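Local coordinates for beta-galactosidase (Trichoderma reesei, PDB 3OG2), which probably hydrolyses terminal non-reducing beta-D-galactose residues from beta-D-galactosides, at residues Gly405-Val410 and Ile452-Tyr457; Ser467-Phe472 and Glu491-Ala496; Arg718-Thr723 and Gly773-Leu778. All coordinates share one frame; numbering follows the deposited sequence.

Contact 1. Residues Gly405-Val410 and Ile452-Tyr457; sequences GDFFVV and IHVTDY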
loop_
_atom_site.group_PDB
_atom_site.type_symbol
_atom_site.label_atom_id
_atom_site.label_comp_id
_atom_site.label_asym_id
_atom_site.label_seq_id
_atom_site.Cartn_x
_atom_site.Cartn_y
_atom_site.Cartn_z
ATOM N N GLY A 405 25.543 -24.210 6.430
ATOM C CA GLY A 405 24.246 -24.715 6.111
ATOM C C GLY A 405 23.826 -24.422 4.681
ATOM O O GLY A 405 24.114 -23.349 4.178
ATOM N N ASP A 406 23.179 -25.392 4.023
ATOM C CA ASP A 406 22.648 -25.173 2.684
ATOM C C ASP A 406 21.127 -25.058 2.665
ATOM O O ASP A 406 20.432 -25.522 3.575
ATOM C CB ASP A 406 22.984 -26.364 1.796
ATOM C CG ASP A 406 24.458 -26.628 1.679
ATOM O OD1 ASP A 406 25.315 -25.738 1.875
ATOM O OD2 ASP A 406 24.754 -27.839 1.347
ATOM N N PHE A 407 20.647 -24.468 1.579
ATOM C CA PHE A 407 19.216 -24.262 1.380
ATOM C C PHE A 407 18.866 -24.701 -0.019
ATOM O O PHE A 407 19.701 -24.498 -0.955
ATOM C CB PHE A 407 18.852 -22.763 1.556
ATOM C CG PHE A 407 19.147 -22.238 2.933
ATOM C CD1 PHE A 407 20.438 -21.907 3.319
ATOM C CD2 PHE A 407 18.103 -22.115 3.882
ATOM C CE1 PHE A 407 20.775 -21.463 4.599
ATOM C CE2 PHE A 407 18.421 -21.633 5.155
ATOM C CZ PHE A 407 19.720 -21.341 5.526
ATOM N N PHE A 408 17.719 -25.290 -0.250
ATOM C CA PHE A 408 17.352 -25.773 -1.588
ATOM C C PHE A 408 15.928 -25.356 -1.865
ATOM O O PHE A 408 15.008 -25.772 -1.142
ATOM C CB PHE A 408 17.454 -27.305 -1.677
ATOM C CG PHE A 408 18.865 -27.766 -1.313
ATOM C CD1 PHE A 408 19.217 -27.995 0.004
ATOM C CD2 PHE A 408 19.804 -27.882 -2.353
ATOM C CE1 PHE A 408 20.502 -28.344 0.307
ATOM C CE2 PHE A 408 21.116 -28.248 -2.028
ATOM C CZ PHE A 408 21.445 -28.428 -0.700
ATOM N N VAL A 409 15.757 -24.505 -2.868
ATOM C CA VAL A 409 14.414 -24.044 -3.191
ATOM C C VAL A 409 13.848 -24.937 -4.292
ATOM O O VAL A 409 14.414 -25.020 -5.406
ATOM C CB VAL A 409 14.440 -22.556 -3.628
ATOM C CG1 VAL A 409 12.992 -22.129 -3.963
ATOM C CG2 VAL A 409 15.088 -21.719 -2.546
ATOM N N VAL A 410 12.745 -25.593 -3.994
ATOM C CA VAL A 410 12.128 -26.556 -4.898
ATOM C C VAL A 410 10.845 -25.986 -5.471
ATOM O O VAL A 410 10.023 -25.429 -4.728
ATOM C CB VAL A 410 11.815 -27.862 -4.122
ATOM C CG1 VAL A 410 11.244 -28.909 -5.070
ATOM C CG2 VAL A 410 13.034 -28.382 -3.346
ATOM N N ILE A 452 11.418 -24.728 0.753
ATOM C CA ILE A 452 12.833 -24.641 1.047
ATOM C C ILE A 452 13.191 -25.810 1.962
ATOM O O ILE A 452 12.705 -25.950 3.075
ATOM C CB ILE A 452 13.226 -23.296 1.677
ATOM C CG1 ILE A 452 12.392 -22.175 1.049
ATOM C CG2 ILE A 452 14.736 -23.087 1.585
ATOM C CD1 ILE A 452 13.143 -20.989 0.473
ATOM N N HIS A 453 14.067 -26.695 1.448
ATOM C CA HIS A 453 14.646 -27.774 2.249
ATOM C C HIS A 453 16.009 -27.298 2.735
ATOM O O HIS A 453 16.637 -26.458 2.083
ATOM C CB HIS A 453 14.783 -29.062 1.467
ATOM C CG HIS A 453 13.507 -29.543 0.852
ATOM N ND1 HIS A 453 12.264 -29.466 1.471
ATOM C CD2 HIS A 453 13.265 -30.140 -0.323
ATOM C CE1 HIS A 453 11.325 -29.998 0.673
ATOM N NE2 HIS A 453 11.919 -30.406 -0.435
ATOM N N VAL A 454 16.475 -27.801 3.879
ATOM C CA VAL A 454 17.753 -27.356 4.415
ATOM C C VAL A 454 18.646 -28.524 4.797
ATOM O O VAL A 454 18.188 -29.620 5.103
ATOM C CB VAL A 454 17.563 -26.455 5.670
ATOM C CG1 VAL A 454 16.803 -25.170 5.325
ATOM C CG2 VAL A 454 16.825 -27.168 6.786
ATOM N N THR A 455 19.958 -28.264 4.774
ATOM C CA THR A 455 20.922 -29.200 5.361
ATOM C C THR A 455 21.861 -28.445 6.320
ATOM O O THR A 455 22.159 -27.238 6.115
ATOM C CB THR A 455 21.730 -30.033 4.346
ATOM O OG1 THR A 455 22.583 -29.179 3.596
ATOM C CG2 THR A 455 20.825 -30.782 3.353
ATOM N N ASP A 456 22.342 -29.137 7.346
ATOM C CA ASP A 456 23.186 -28.598 8.394
ATOM C C ASP A 456 22.698 -27.235 8.856
ATOM O O ASP A 456 23.407 -26.213 8.849
ATOM C CB ASP A 456 24.642 -28.488 7.909
ATOM C CG ASP A 456 25.152 -29.924 7.740
ATOM O OD1 ASP A 456 25.298 -30.636 8.776
ATOM O OD2 ASP A 456 25.386 -30.352 6.605
ATOM N N TYR A 457 21.417 -27.215 9.246
ATOM C CA TYR A 457 20.761 -25.980 9.666
ATOM C C TYR A 457 20.920 -25.844 11.160
ATOM O O TYR A 457 20.428 -26.708 11.921
ATOM C CB TYR A 457 19.288 -26.060 9.253
ATOM C CG TYR A 457 18.514 -24.820 9.624
ATOM C CD1 TYR A 457 17.876 -24.728 10.887
ATOM C CD2 TYR A 457 18.423 -23.735 8.756
ATOM C CE1 TYR A 457 17.176 -23.596 11.246
ATOM C CE2 TYR A 457 17.705 -22.612 9.110
ATOM C CZ TYR A 457 17.077 -22.557 10.348
ATOM O OH TYR A 457 16.380 -21.435 10.733
#
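Asp406 pairs with Thr455, and Phe408 with His453, to give two antiparallel hydrogen-bonded pairs, each closed by reciprocal backbone bonds. Asp406 N reaches Thr455 O at 3.0 Å, and Phe408 N reaches His453 O at 2.8 Å. The return bonds differ in approach: His453 N lies in the carbonyl plane of Phe408, whereas Thr455 N sits above that of Asp406, 37° out of it. CA-H...O contacts, such as Ile452 CA to Phe408 O, fill in between, and at the start of the ladder Gly405 CA comes 3.3 Å from Thr455 O.

Apolar contacts are sorted onto two faces, a worked case of how register decides which residues meet. On one face Phe407 and Val454 lie side by side. Phe407 CG (chi1 -62°) and Val454 CG1 are both anti to their carbonyl carbons, and Phe407 CD2 touches Val454 CG1 at 3.6 Å. Farther out, Phe407 CE2 meets the edge of the Tyr457 ring at CE2, 4.1 Å away. On the other face Phe408 CE1 packs 3.9 Å from Thr455 CG2, with Thr455 OG1 in the plane of the phenyl ring at its edge. Val410 CG2 leans on His453 CD2 at 3.5 Å.

The polar ends of this second face turn elsewhere: Thr455 OG1 bonds to Pro428 O, Asp406 OD1 to Ala401 N, and His453 NE2 to Tyr423 OH. Asp456 and Tyr457 together face Leu464 in a G1 beta bulge, where the chain turns a corner.

Within the eight-stranded antiparallel sheet of domain 2, strand 394-400 borders 406-412, strand 462-467 borders 450-459, and helix 301-313 covers the sheet beside Val409.

Contact 2. Residues Ser467-Phe472 and Glu491-Ala496; sequences STAEIF and ELHEFA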
loop_
_atom_site.group_PDB
_atom_site.type_symbol
_atom_site.label_atom_id
_atom_site.label_comp_id
_atom_site.label_asym_id
_atom_site.label_seq_id
_atom_site.Cartn_x
_atom_site.Cartn_y
_atom_site.Cartn_z
ATOM N N SER A 467 16.330 -31.112 6.837
ATOM C CA SER A 467 14.875 -31.166 7.009
ATOM C C SER A 467 14.186 -30.911 5.683
ATOM O O SER A 467 14.593 -29.956 4.972
ATOM C CB SER A 467 14.424 -30.098 8.010
ATOM O OG SER A 467 12.993 -30.142 8.133
ATOM N N THR A 468 13.180 -31.715 5.367
ATOM C CA THR A 468 12.356 -31.435 4.214
ATOM C C THR A 468 11.211 -30.521 4.636
ATOM O O THR A 468 10.760 -29.659 3.853
ATOM C CB THR A 468 11.780 -32.699 3.570
ATOM O OG1 THR A 468 10.879 -33.334 4.495
ATOM C CG2 THR A 468 12.877 -33.736 3.287
ATOM N N ALA A 469 10.749 -30.648 5.879
ATOM C CA ALA A 469 9.709 -29.713 6.323
ATOM C C ALA A 469 10.274 -28.323 6.494
ATOM O O ALA A 469 11.463 -28.170 6.821
ATOM C CB ALA A 469 9.199 -30.238 7.681
ATOM N N GLU A 470 9.417 -27.327 6.322
ATOM C CA GLU A 470 9.873 -25.954 6.416
ATOM C C GLU A 470 9.902 -25.482 7.849
ATOM O O GLU A 470 9.147 -25.943 8.705
ATOM C CB GLU A 470 8.943 -25.099 5.520
ATOM C CG GLU A 470 9.205 -25.496 4.042
ATOM C CD GLU A 470 8.504 -24.609 3.045
ATOM O OE1 GLU A 470 7.258 -24.767 2.859
ATOM O OE2 GLU A 470 9.229 -23.758 2.457
ATOM N N ILE A 471 10.819 -24.574 8.119
ATOM C CA ILE A 471 10.986 -24.037 9.457
ATOM C C ILE A 471 10.141 -22.785 9.594
ATOM O O ILE A 471 10.225 -21.880 8.754
ATOM C CB ILE A 471 12.462 -23.686 9.678
ATOM C CG1 ILE A 471 13.317 -24.941 9.742
ATOM C CG2 ILE A 471 12.678 -22.875 10.963
ATOM C CD1 ILE A 471 14.329 -25.129 8.711
ATOM N N PHE A 472 9.309 -22.747 10.605
ATOM C CA PHE A 472 8.554 -21.537 10.962
ATOM C C PHE A 472 9.403 -20.663 11.888
ATOM O O PHE A 472 9.630 -19.484 11.630
ATOM C CB PHE A 472 7.195 -21.921 11.589
ATOM C CG PHE A 472 6.525 -20.674 12.125
ATOM C CD1 PHE A 472 5.989 -19.731 11.232
ATOM C CD2 PHE A 472 6.432 -20.438 13.484
ATOM C CE1 PHE A 472 5.381 -18.588 11.726
ATOM C CE2 PHE A 472 5.821 -19.281 13.970
ATOM C CZ PHE A 472 5.273 -18.357 13.094
ATOM N N GLU A 491 1.333 -34.103 3.436
ATOM C CA GLU A 491 2.731 -34.255 2.958
ATOM C C GLU A 491 3.546 -35.070 3.938
ATOM O O GLU A 491 3.497 -34.829 5.171
ATOM C CB GLU A 491 3.365 -32.893 2.804
ATOM C CG GLU A 491 2.889 -32.018 1.649
ATOM C CD GLU A 491 3.383 -30.574 1.789
ATOM O OE1 GLU A 491 4.287 -30.259 2.595
ATOM O OE2 GLU A 491 2.798 -29.719 1.052
ATOM N N LEU A 492 4.308 -36.043 3.432
ATOM C CA LEU A 492 5.272 -36.747 4.249
ATOM C C LEU A 492 6.540 -35.917 4.323
ATOM O O LEU A 492 7.010 -35.453 3.282
ATOM C CB LEU A 492 5.645 -38.097 3.664
ATOM C CG LEU A 492 6.689 -38.952 4.404
ATOM C CD1 LEU A 492 6.176 -39.456 5.750
ATOM C CD2 LEU A 492 7.093 -40.171 3.555
ATOM N N HIS A 493 7.067 -35.759 5.527
ATOM C CA HIS A 493 8.326 -35.034 5.713
ATOM C C HIS A 493 9.278 -35.814 6.595
ATOM O O HIS A 493 8.869 -36.706 7.357
ATOM C CB HIS A 493 8.048 -33.673 6.394
ATOM C CG HIS A 493 7.466 -32.750 5.356
ATOM N ND1 HIS A 493 8.308 -32.265 4.372
ATOM C CD2 HIS A 493 6.228 -32.284 5.088
ATOM C CE1 HIS A 493 7.585 -31.499 3.559
ATOM N NE2 HIS A 493 6.342 -31.522 3.994
ATOM N N GLU A 494 10.574 -35.506 6.443
ATOM C CA GLU A 494 11.579 -36.157 7.285
ATOM C C GLU A 494 12.626 -35.130 7.694
ATOM O O GLU A 494 12.971 -34.246 6.875
ATOM C CB GLU A 494 12.176 -37.336 6.500
ATOM C CG GLU A 494 13.052 -38.182 7.417
ATOM C CD GLU A 494 13.667 -39.317 6.597
ATOM O OE1 GLU A 494 12.971 -40.343 6.361
ATOM O OE2 GLU A 494 14.831 -39.094 6.151
ATOM N N PHE A 495 13.129 -35.254 8.910
ATOM C CA PHE A 495 14.253 -34.429 9.329
ATOM C C PHE A 495 15.154 -35.294 10.211
ATOM O O PHE A 495 14.733 -36.319 10.747
ATOM C CB PHE A 495 13.859 -33.133 10.024
ATOM C CG PHE A 495 13.042 -33.299 11.275
ATOM C CD1 PHE A 495 11.670 -33.606 11.190
ATOM C CD2 PHE A 495 13.656 -33.097 12.491
ATOM C CE1 PHE A 495 10.924 -33.700 12.367
ATOM C CE2 PHE A 495 12.931 -33.209 13.656
ATOM C CZ PHE A 495 11.566 -33.497 13.579
ATOM N N ALA A 496 16.382 -34.839 10.348
ATOM C CA ALA A 496 17.314 -35.620 11.143
ATOM C C ALA A 496 18.098 -34.632 12.017
ATOM O O ALA A 496 18.498 -33.574 11.551
ATOM C CB ALA A 496 18.259 -36.408 10.270
#
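The imidazole of His493 has Ala469 over one face and hydrogen-bonding groups at its edge. Ala469 CA stands 3.9 Å from the ring centroid, 29° off the normal, a CH-pi contact, while Ala469 CB rests against His493 CG at 3.8 Å. At one edge His493 ND1 is hydrogen-bonded to Thr468 OG1 at 2.8 Å; at another, His493 NE2 donates almost straight to Glu491 OE1, also over 2.8 Å. That carboxylate oxygen offers its anti lone pair and lies practically in the ring plane, so the two edge bonds together fix the rotation of the ring. Glu491 OE1 also forms a salt bridge with Lys451, which would probably temper its pull on the histidine. The Phe495 ring leads away from the contact, leaving its CB to meet Ser467 OG at 3.6 Å.

Thr468 carries the polar link between the two segments. Its OG1 occupies the crowded position between backbone N and carbonyl carbon (chi1 65°), within range of both His493 ND1 and Glu494 N. Glu494 N donates to Thr468 OG1 at 2.9 Å, and Thr468 N donates to Glu494 O at 3.0 Å. A side-chain oxygen thus takes the acceptor's part that a backbone carbonyl plays in a regular antiparallel ladder. Ser467 OG closes the bend by bonding Ala469 O.

The arrangement illustrates how a strand can leave a sheet. After the non-hydrogen-bonded pair Ser467-Phe495, the chain departs from strand 492-497 and enters strand 470-476 of the neighbouring five-stranded sheet of domain 2, with a buried His-carboxylate hydrogen bond beside the crossing.

Contact 3. Residues Arg718-Thr723 and Gly773-Leu778; sequences RFTART and GRRYIL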
loop_
_atom_site.group_PDB
_atom_site.type_symbol
_atom_site.label_atom_id
_atom_site.label_comp_id
_atom_site.label_asym_id
_atom_site.label_seq_id
_atom_site.Cartn_x
_atom_site.Cartn_y
_atom_site.Cartn_z
ATOM N N ARG A 718 -18.430 33.704 -22.085
ATOM C CA ARG A 718 -19.404 34.677 -22.564
ATOM C C ARG A 718 -19.259 34.894 -24.072
ATOM O O ARG A 718 -18.120 35.090 -24.554
ATOM C CB ARG A 718 -19.163 36.023 -21.895
ATOM C CG ARG A 718 -19.731 36.130 -20.499
ATOM C CD ARG A 718 -19.169 37.353 -19.800
ATOM N NE ARG A 718 -19.814 37.697 -18.540
ATOM C CZ ARG A 718 -19.672 37.062 -17.397
ATOM N NH1 ARG A 718 -18.875 35.975 -17.314
ATOM N NH2 ARG A 718 -20.323 37.492 -16.306
ATOM N N PHE A 719 -20.369 34.926 -24.783
ATOM C CA PHE A 719 -20.322 35.318 -26.177
ATOM C C PHE A 719 -21.582 36.111 -26.523
ATOM O O PHE A 719 -22.604 36.000 -25.800
ATOM C CB PHE A 719 -20.207 34.099 -27.118
ATOM C CG PHE A 719 -21.420 33.177 -27.174
ATOM C CD1 PHE A 719 -21.495 32.071 -26.303
ATOM C CD2 PHE A 719 -22.450 33.393 -28.095
ATOM C CE1 PHE A 719 -22.617 31.231 -26.409
ATOM C CE2 PHE A 719 -23.554 32.581 -28.171
ATOM C CZ PHE A 719 -23.628 31.467 -27.328
ATOM N N THR A 720 -21.522 36.846 -27.629
ATOM C CA THR A 720 -22.727 37.520 -28.153
ATOM C C THR A 720 -23.219 36.779 -29.351
ATOM O O THR A 720 -22.456 36.505 -30.266
ATOM C CB THR A 720 -22.299 38.961 -28.532
ATOM O OG1 THR A 720 -21.839 39.612 -27.335
ATOM C CG2 THR A 720 -23.533 39.651 -29.118
ATOM N N ALA A 721 -24.492 36.384 -29.349
ATOM C CA ALA A 721 -24.981 35.609 -30.476
ATOM C C ALA A 721 -24.925 36.418 -31.751
ATOM O O ALA A 721 -25.415 37.564 -31.787
ATOM C CB ALA A 721 -26.401 35.095 -30.208
ATOM N N ARG A 722 -24.402 35.802 -32.813
ATOM C CA ARG A 722 -24.387 36.411 -34.141
ATOM C C ARG A 722 -25.504 35.909 -35.016
ATOM O O ARG A 722 -26.040 36.669 -35.831
ATOM C CB ARG A 722 -23.037 36.159 -34.826
ATOM C CG ARG A 722 -22.000 36.989 -34.030
ATOM C CD ARG A 722 -21.288 37.924 -35.006
ATOM N NE ARG A 722 -19.847 37.860 -34.692
ATOM C CZ ARG A 722 -19.027 37.306 -35.575
ATOM N NH1 ARG A 722 -19.573 36.852 -36.697
ATOM N NH2 ARG A 722 -17.733 37.219 -35.346
ATOM N N THR A 723 -25.856 34.644 -34.889
ATOM C CA THR A 723 -27.002 34.049 -35.580
ATOM C C THR A 723 -27.852 33.237 -34.589
ATOM O O THR A 723 -27.411 32.953 -33.492
ATOM C CB THR A 723 -26.553 33.162 -36.745
ATOM O OG1 THR A 723 -25.625 32.161 -36.284
ATOM C CG2 THR A 723 -25.798 33.999 -37.783
ATOM N N GLY A 773 -27.445 39.270 -31.072
ATOM C CA GLY A 773 -27.068 40.433 -30.287
ATOM C C GLY A 773 -27.094 40.270 -28.773
ATOM O O GLY A 773 -26.557 41.109 -28.038
ATOM N N ARG A 774 -27.689 39.189 -28.264
ATOM C CA ARG A 774 -27.784 38.984 -26.822
ATOM C C ARG A 774 -26.558 38.247 -26.350
ATOM O O ARG A 774 -25.992 37.427 -27.089
ATOM C CB ARG A 774 -29.076 38.199 -26.534
ATOM C CG ARG A 774 -29.354 37.982 -25.064
ATOM C CD ARG A 774 -30.714 37.311 -24.846
ATOM N NE ARG A 774 -31.783 38.269 -25.232
ATOM C CZ ARG A 774 -33.057 38.041 -24.877
ATOM N NH1 ARG A 774 -33.351 36.935 -24.201
ATOM N NH2 ARG A 774 -34.086 38.818 -25.150
ATOM N N ARG A 775 -26.116 38.510 -25.143
ATOM C CA ARG A 775 -25.018 37.799 -24.522
ATOM C C ARG A 775 -25.532 36.538 -23.834
ATOM O O ARG A 775 -26.564 36.514 -23.157
ATOM C CB ARG A 775 -24.380 38.702 -23.466
ATOM C CG ARG A 775 -23.131 38.004 -22.867
ATOM C CD ARG A 775 -22.304 39.029 -22.112
ATOM N NE ARG A 775 -21.179 39.537 -22.896
ATOM C CZ ARG A 775 -20.289 40.414 -22.416
ATOM N NH1 ARG A 775 -20.421 40.858 -21.168
ATOM N NH2 ARG A 775 -19.274 40.861 -23.147
ATOM N N TYR A 776 -24.783 35.475 -24.026
ATOM C CA TYR A 776 -25.018 34.181 -23.438
ATOM C C TYR A 776 -23.798 33.703 -22.665
ATOM O O TYR A 776 -22.682 34.140 -22.969
ATOM C CB TYR A 776 -25.280 33.117 -24.576
ATOM C CG TYR A 776 -26.651 33.373 -25.164
ATOM C CD1 TYR A 776 -26.794 34.294 -26.217
ATOM C CD2 TYR A 776 -27.773 32.713 -24.689
ATOM C CE1 TYR A 776 -28.050 34.534 -26.773
ATOM C CE2 TYR A 776 -29.037 32.960 -25.216
ATOM C CZ TYR A 776 -29.159 33.877 -26.261
ATOM O OH TYR A 776 -30.382 34.152 -26.789
ATOM N N ILE A 777 -24.026 32.824 -21.705
ATOM C CA ILE A 777 -22.896 32.295 -20.926
ATOM C C ILE A 777 -22.915 30.766 -20.973
ATOM O O ILE A 777 -23.912 30.166 -20.543
ATOM C CB ILE A 777 -22.913 32.782 -19.448
ATOM C CG1 ILE A 777 -22.907 34.296 -19.396
ATOM C CG2 ILE A 777 -21.732 32.176 -18.720
ATOM C CD1 ILE A 777 -22.950 34.862 -17.967
ATOM N N LEU A 778 -21.847 30.192 -21.467
ATOM C CA LEU A 778 -21.667 28.743 -21.398
ATOM C C LEU A 778 -21.049 28.399 -20.072
ATOM O O LEU A 778 -20.052 28.976 -19.676
ATOM C CB LEU A 778 -20.731 28.327 -22.539
ATOM C CG LEU A 778 -21.353 28.361 -23.905
ATOM C CD1 LEU A 778 -20.261 28.381 -24.980
ATOM C CD2 LEU A 778 -22.276 27.160 -24.135
HETATM O O HOH W 1 -20.059 38.782 -25.059
#
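Phe719 and Tyr776 pack closely on the buried face of this antiparallel pair of strands. The phenyl ring covers Tyr776 CB, which lies over its face toward the rim, with Phe719 CZ 3.6 Å from that carbon. The two aromatic planes are only 22° apart but slid so far that the rings barely overlap. Chi1 of 67° sets Phe719 CG between the backbone N and the carbonyl carbon, and the ring continues from there over Tyr776 CB. Phe719 CE1 also touches Leu778 CD1 at 4.0 Å, and Ala721 CB leans on Tyr776 CE1. The backbones beneath are drawn together by near-straight bonds: Tyr776 N to Phe719 O at 2.9 Å, and Gly773 N to Ala721 O at 2.7 Å just beyond the ladder, where one strand has ended and the other has yet to begin. An alanine at Phe719 would probably open a gap over Tyr776 CB and beside Leu778 CD1, Leu744 and Leu809.

The opposite face, bearing Arg718, Thr720, Arg775 and Ile777, is looser and more open to solvent. Here Ile777 CD1 stands 4.0 Å above the centre of the Arg718 guanidinium, and Arg718 CD lies over one face of the Arg775 guanidinium, toward its rim. The two guanidinium planes are turned 86° against each other. A water molecule links Thr720 OG1 to Arg775, accepting from Arg775 NE at the edge of that group.

Arg718 NE and Arg775 NH1 are 4.2 Å apart, so two like charges come close where the side chains cross, and their repulsion is likely to be eased by solvent and by the salt bridge from Arg718 NH1 to Asp677. The chemistry therefore divides by face: apolar cohesion inside the domain, hydrated positive charge outside.

How the contacts relate
From the N terminus, contact 1 closes first, bringing 452-457 back onto 405-410 after 41 intervening residues. Contact 2 follows, closing a shorter loop of 18 residues that includes strand 481-487. Contact 3 comes last, across 49 residues. The three loops run in series, none nested and none crossing. Contacts 1 and 2 are neighbours, their centres about 10 Å apart: strand 462-467 lies between 450-459 and 492-497, and the Val454 carbonyl probably bonds to Ser467 N. Contact 1 ties two neighbouring strands of the eight-stranded sheet; contact 2 lies where the chain passes from that sheet to the five-stranded one. Contact 3 stands apart, about 80 Å from contact 1 between centres, in a separate all-beta domain.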